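Local atomic coordinates of titin (Homo sapiens, PDB entry 2J8H), a protein that forms a giant elastic filament in muscle, of which this piece is a rigid tandem of two A-band immunoglobulin domains. Residues Leu117-Phe128 with Arg157-Val168. Numbering follows the deposited sequence.
Sequences LRGEVVSIKIPF and RSFTSLVFPNGV
The carbonyl oxygen of Val-122 takes a hydrogen bond from Phe-164 N (2.8 Å), nearly in line with the C=O, and beside it a weaker CA-H...O contact from Val-163, whose CA lies 3.3 Å from the same O. The Phe-164 ring turns its edge to this oxygen, and its CD1 also touches Val-122 CG1. From there antiparallel pairing runs through Ile-124 with Leu-162 and Ile-126 with Thr-160, each pair bonded in both directions; the shortest link is Ile-126 N to Thr-160 O, 2.7 Å. On the solvent side, Lys-125 lies over Phe-159. Its chain is extended throughout, with CG anti to the backbone N (chi1 -174°), and this sets CE 3.5 Å from the ring centroid, almost on the normal, while NZ sits 4.2 Å from that centroid as a cation-pi partner. With alanine at Phe-159, the lysine would probably lose the flat surface under its methylene and ammonium groups and be set freer to swing. Phe-128 N bonds Ser-158 O, and a water donates to both Phe-128 O and Arg-157 O, closing that end. At the other end two turns meet: Gly-119 N reaches Val-168 O and Val-168 N reaches Glu-120 O. Gly-167 is needed here, since a CB on it would clash with Gly-119 O. Beneath, Val-122 CG2 packs on Val-168 CG1 at 3.5 Å, and Ile-124 CD1 approaches Phe-164 CE1. These side chains face the core of the I-set beta sandwich, where Ile-126 and Leu-162 rest on Trp-138 of strand 135-140, Ile-124 and Phe-164 meet strand 185-196, and Thr-160 OG1 hydrogen-bonds Trp-138 NE1 and Ile-154 O; strand 152-155 pairs with the far edge of strand 159-163.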
loop_
_atom_site.group_PDB
_atom_site.type_symbol
_atom_site.label_atom_id
_atom_site.label_comp_id
_atom_site.label_asym_id
_atom_site.label_seq_id
_atom_site.Cartn_x
_atom_site.Cartn_y
_atom_site.Cartn_z
ATOM N N LEU A 117 31.558 -18.234 -19.606
ATOM C CA LEU A 117 32.492 -18.969 -20.439
ATOM C C LEU A 117 33.326 -19.907 -19.559
ATOM O O LEU A 117 33.566 -19.602 -18.392
ATOM C CB LEU A 117 33.419 -17.994 -21.154
ATOM C CG LEU A 117 32.787 -17.039 -22.167
ATOM C CD1 LEU A 117 33.891 -16.165 -22.745
ATOM C CD2 LEU A 117 32.042 -17.774 -23.290
ATOM N N ARG A 118 33.762 -21.037 -20.116
ATOM C CA ARG A 118 34.578 -21.973 -19.370
ATOM C C ARG A 118 35.747 -21.262 -18.724
ATOM O O ARG A 118 36.425 -20.453 -19.373
ATOM C CB ARG A 118 35.149 -23.058 -20.275
ATOM C CG ARG A 118 34.213 -24.203 -20.556
ATOM C CD ARG A 118 34.885 -25.153 -21.538
ATOM N NE ARG A 118 35.652 -26.224 -20.890
ATOM C CZ ARG A 118 36.673 -26.877 -21.450
ATOM N NH1 ARG A 118 37.117 -26.559 -22.671
ATOM N NH2 ARG A 118 37.277 -27.848 -20.771
ATOM N N GLY A 119 35.978 -21.583 -17.452
ATOM C CA GLY A 119 37.088 -21.028 -16.694
ATOM C C GLY A 119 36.822 -19.695 -16.032
ATOM O O GLY A 119 37.621 -19.230 -15.236
ATOM N N GLU A 120 35.688 -19.079 -16.343
ATOM C CA GLU A 120 35.327 -17.804 -15.758
ATOM C C GLU A 120 34.960 -17.997 -14.281
ATOM O O GLU A 120 34.196 -18.896 -13.948
ATOM C CB GLU A 120 34.131 -17.238 -16.520
ATOM C CG GLU A 120 33.685 -15.873 -16.071
ATOM C CD GLU A 120 32.498 -15.368 -16.869
ATOM O OE1 GLU A 120 32.337 -15.809 -18.038
ATOM O OE2 GLU A 120 31.736 -14.524 -16.325
ATOM N N VAL A 121 35.515 -17.165 -13.405
ATOM C CA VAL A 121 35.163 -17.210 -11.992
ATOM C C VAL A 121 33.843 -16.465 -11.836
ATOM O O VAL A 121 33.795 -15.239 -11.708
ATOM C CB VAL A 121 36.249 -16.599 -11.098
ATOM C CG1 VAL A 121 35.798 -16.625 -9.670
ATOM C CG2 VAL A 121 37.591 -17.360 -11.257
ATOM N N VAL A 122 32.764 -17.229 -11.846
ATOM C CA VAL A 122 31.428 -16.701 -11.803
ATOM C C VAL A 122 30.939 -16.494 -10.373
ATOM O O VAL A 122 31.184 -17.328 -9.497
ATOM C CB VAL A 122 30.491 -17.680 -12.562
ATOM C CG1 VAL A 122 29.026 -17.445 -12.210
ATOM C CG2 VAL A 122 30.759 -17.578 -14.081
ATOM N N SER A 123 30.262 -15.363 -10.147
ATOM C CA SER A 123 29.457 -15.137 -8.944
ATOM C C SER A 123 28.006 -14.900 -9.334
ATOM O O SER A 123 27.709 -14.070 -10.202
ATOM C CB SER A 123 29.962 -13.931 -8.177
ATOM O OG SER A 123 31.327 -14.103 -7.827
ATOM N N ILE A 124 27.107 -15.666 -8.740
ATOM C CA ILE A 124 25.681 -15.423 -8.917
ATOM C C ILE A 124 25.255 -14.618 -7.697
ATOM O O ILE A 124 25.092 -15.184 -6.614
ATOM C CB ILE A 124 24.876 -16.730 -9.034
ATOM C CG1 ILE A 124 25.491 -17.652 -10.104
ATOM C CG2 ILE A 124 23.427 -16.398 -9.358
ATOM C CD1 ILE A 124 24.800 -18.975 -10.265
ATOM N N LYS A 125 25.133 -13.305 -7.876
ATOM C CA LYS A 125 24.934 -12.358 -6.778
ATOM C C LYS A 125 23.457 -12.023 -6.639
ATOM O O LYS A 125 22.848 -11.489 -7.573
ATOM C CB LYS A 125 25.744 -11.083 -7.001
ATOM C CG LYS A 125 25.692 -10.095 -5.821
ATOM C CD LYS A 125 26.540 -8.855 -6.042
ATOM C CE LYS A 125 26.489 -7.928 -4.830
ATOM N NZ LYS A 125 27.419 -6.739 -4.927
ATOM N N ILE A 126 22.889 -12.329 -5.477
ATOM C CA ILE A 126 21.461 -12.240 -5.259
ATOM C C ILE A 126 21.141 -11.364 -4.047
ATOM O O ILE A 126 21.409 -11.771 -2.896
ATOM C CB ILE A 126 20.829 -13.612 -4.997
ATOM C CG1 ILE A 126 21.186 -14.619 -6.101
ATOM C CG2 ILE A 126 19.315 -13.474 -5.003
ATOM C CD1 ILE A 126 20.636 -14.230 -7.474
ATOM N N PRO A 127 20.592 -10.161 -4.284
ATOM C CA PRO A 127 20.158 -9.358 -3.145
ATOM C C PRO A 127 18.980 -9.995 -2.438
ATOM O O PRO A 127 18.159 -10.660 -3.068
ATOM C CB PRO A 127 19.748 -8.029 -3.775
ATOM C CG PRO A 127 20.246 -8.068 -5.156
ATOM C CD PRO A 127 20.351 -9.469 -5.555
ATOM N N PHE A 128 18.896 -9.812 -1.128
ATOM C CA PHE A 128 17.724 -10.247 -0.399
ATOM C C PHE A 128 17.392 -9.302 0.749
ATOM O O PHE A 128 18.206 -8.501 1.172
ATOM C CB PHE A 128 17.940 -11.660 0.136
ATOM C CG PHE A 128 18.995 -11.741 1.151
ATOM C CD1 PHE A 128 18.720 -11.458 2.460
ATOM C CD2 PHE A 128 20.292 -12.070 0.799
ATOM C CE1 PHE A 128 19.682 -11.511 3.397
ATOM C CE2 PHE A 128 21.277 -12.115 1.764
ATOM C CZ PHE A 128 20.983 -11.831 3.040
ATOM N N ARG A 157 25.039 -8.818 4.799
ATOM C CA ARG A 157 23.797 -8.262 5.337
ATOM C C ARG A 157 22.712 -8.063 4.262
ATOM O O ARG A 157 21.526 -8.040 4.584
ATOM C CB ARG A 157 24.064 -6.930 6.047
ATOM C CG ARG A 157 24.995 -7.061 7.281
ATOM C CD ARG A 157 25.216 -5.700 7.970
ATOM N NE ARG A 157 25.782 -4.705 7.046
ATOM C CZ ARG A 157 26.959 -4.092 7.192
ATOM N NH1 ARG A 157 27.748 -4.326 8.245
ATOM N NH2 ARG A 157 27.347 -3.213 6.268
ATOM N N SER A 158 23.113 -7.919 3.001
ATOM C CA SER A 158 22.178 -7.518 1.933
ATOM C C SER A 158 22.134 -8.403 0.689
ATOM O O SER A 158 21.231 -8.272 -0.145
ATOM C CB SER A 158 22.465 -6.062 1.536
ATOM O OG SER A 158 23.801 -5.930 1.103
ATOM N N PHE A 159 23.090 -9.311 0.552
ATOM C CA PHE A 159 23.113 -10.187 -0.607
ATOM C C PHE A 159 23.821 -11.485 -0.303
ATOM O O PHE A 159 24.550 -11.606 0.711
ATOM C CB PHE A 159 23.758 -9.475 -1.804
ATOM C CG PHE A 159 25.233 -9.345 -1.712
ATOM C CD1 PHE A 159 26.052 -10.383 -2.100
ATOM C CD2 PHE A 159 25.812 -8.182 -1.245
ATOM C CE1 PHE A 159 27.435 -10.286 -2.006
ATOM C CE2 PHE A 159 27.187 -8.051 -1.175
ATOM C CZ PHE A 159 28.004 -9.115 -1.555
ATOM N N THR A 160 23.584 -12.455 -1.170
ATOM C CA THR A 160 24.299 -13.722 -1.126
ATOM C C THR A 160 24.775 -14.011 -2.545
ATOM O O THR A 160 24.075 -13.707 -3.529
ATOM C CB THR A 160 23.416 -14.860 -0.615
ATOM O OG1 THR A 160 24.165 -16.061 -0.621
ATOM C CG2 THR A 160 22.167 -15.081 -1.504
ATOM N N SER A 161 25.997 -14.496 -2.650
ATOM C CA SER A 161 26.560 -14.910 -3.925
ATOM C C SER A 161 26.972 -16.365 -3.868
ATOM O O SER A 161 27.601 -16.819 -2.904
ATOM C CB SER A 161 27.799 -14.096 -4.267
ATOM O OG SER A 161 27.471 -12.737 -4.264
ATOM N N LEU A 162 26.643 -17.072 -4.928
ATOM C CA LEU A 162 27.184 -18.380 -5.138
ATOM C C LEU A 162 28.348 -18.194 -6.074
ATOM O O LEU A 162 28.176 -17.743 -7.216
ATOM C CB LEU A 162 26.151 -19.321 -5.768
ATOM C CG LEU A 162 26.692 -20.733 -6.051
ATOM C CD1 LEU A 162 27.110 -21.411 -4.731
ATOM C CD2 LEU A 162 25.696 -21.570 -6.887
ATOM N N VAL A 163 29.536 -18.535 -5.598
ATOM C CA VAL A 163 30.745 -18.314 -6.394
ATOM C C VAL A 163 31.361 -19.653 -6.844
ATOM O O VAL A 163 31.342 -20.667 -6.117
ATOM C CB VAL A 163 31.786 -17.493 -5.631
ATOM C CG1 VAL A 163 32.941 -17.083 -6.552
ATOM C CG2 VAL A 163 31.147 -16.257 -4.965
ATOM N N PHE A 164 31.936 -19.629 -8.039
ATOM C CA PHE A 164 32.664 -20.760 -8.609
ATOM C C PHE A 164 34.140 -20.369 -8.630
ATOM O O PHE A 164 34.655 -20.008 -9.667
ATOM C CB PHE A 164 32.134 -21.023 -10.027
ATOM C CG PHE A 164 30.687 -21.459 -10.053
ATOM C CD1 PHE A 164 29.656 -20.532 -9.981
ATOM C CD2 PHE A 164 30.350 -22.798 -10.096
ATOM C CE1 PHE A 164 28.326 -20.936 -9.973
ATOM C CE2 PHE A 164 29.023 -23.200 -10.098
ATOM C CZ PHE A 164 28.016 -22.260 -10.024
ATOM N N PRO A 165 34.827 -20.409 -7.465
ATOM C CA PRO A 165 36.165 -19.826 -7.358
ATOM C C PRO A 165 37.243 -20.481 -8.220
ATOM O O PRO A 165 38.282 -19.860 -8.492
ATOM C CB PRO A 165 36.492 -19.980 -5.871
ATOM C CG PRO A 165 35.662 -21.097 -5.410
ATOM C CD PRO A 165 34.395 -20.985 -6.179
ATOM N N ASN A 166 37.013 -21.722 -8.634
ATOM C CA ASN A 166 37.982 -22.452 -9.409
ATOM C C ASN A 166 37.816 -22.164 -10.902
ATOM O O ASN A 166 38.588 -22.663 -11.714
ATOM C CB ASN A 166 37.829 -23.962 -9.191
ATOM C CG ASN A 166 37.802 -24.359 -7.726
ATOM O OD1 ASN A 166 38.534 -23.802 -6.891
ATOM N ND2 ASN A 166 36.998 -25.378 -7.415
ATOM N N GLY A 167 36.803 -21.378 -11.261
ATOM C CA GLY A 167 36.432 -21.204 -12.656
ATOM C C GLY A 167 35.352 -22.193 -13.037
ATOM O O GLY A 167 35.443 -23.380 -12.724
ATOM N N VAL A 168 34.337 -21.722 -13.754
ATOM C CA VAL A 168 33.230 -22.602 -14.126
ATOM C C VAL A 168 33.649 -23.648 -15.107
ATOM O O VAL A 168 34.486 -23.411 -15.971
ATOM C CB VAL A 168 32.020 -21.867 -14.750
ATOM C CG1 VAL A 168 31.322 -21.057 -13.697
ATOM C CG2 VAL A 168 32.453 -21.017 -15.916
HETATM O O HOH W 1 19.037 -7.633 3.509
#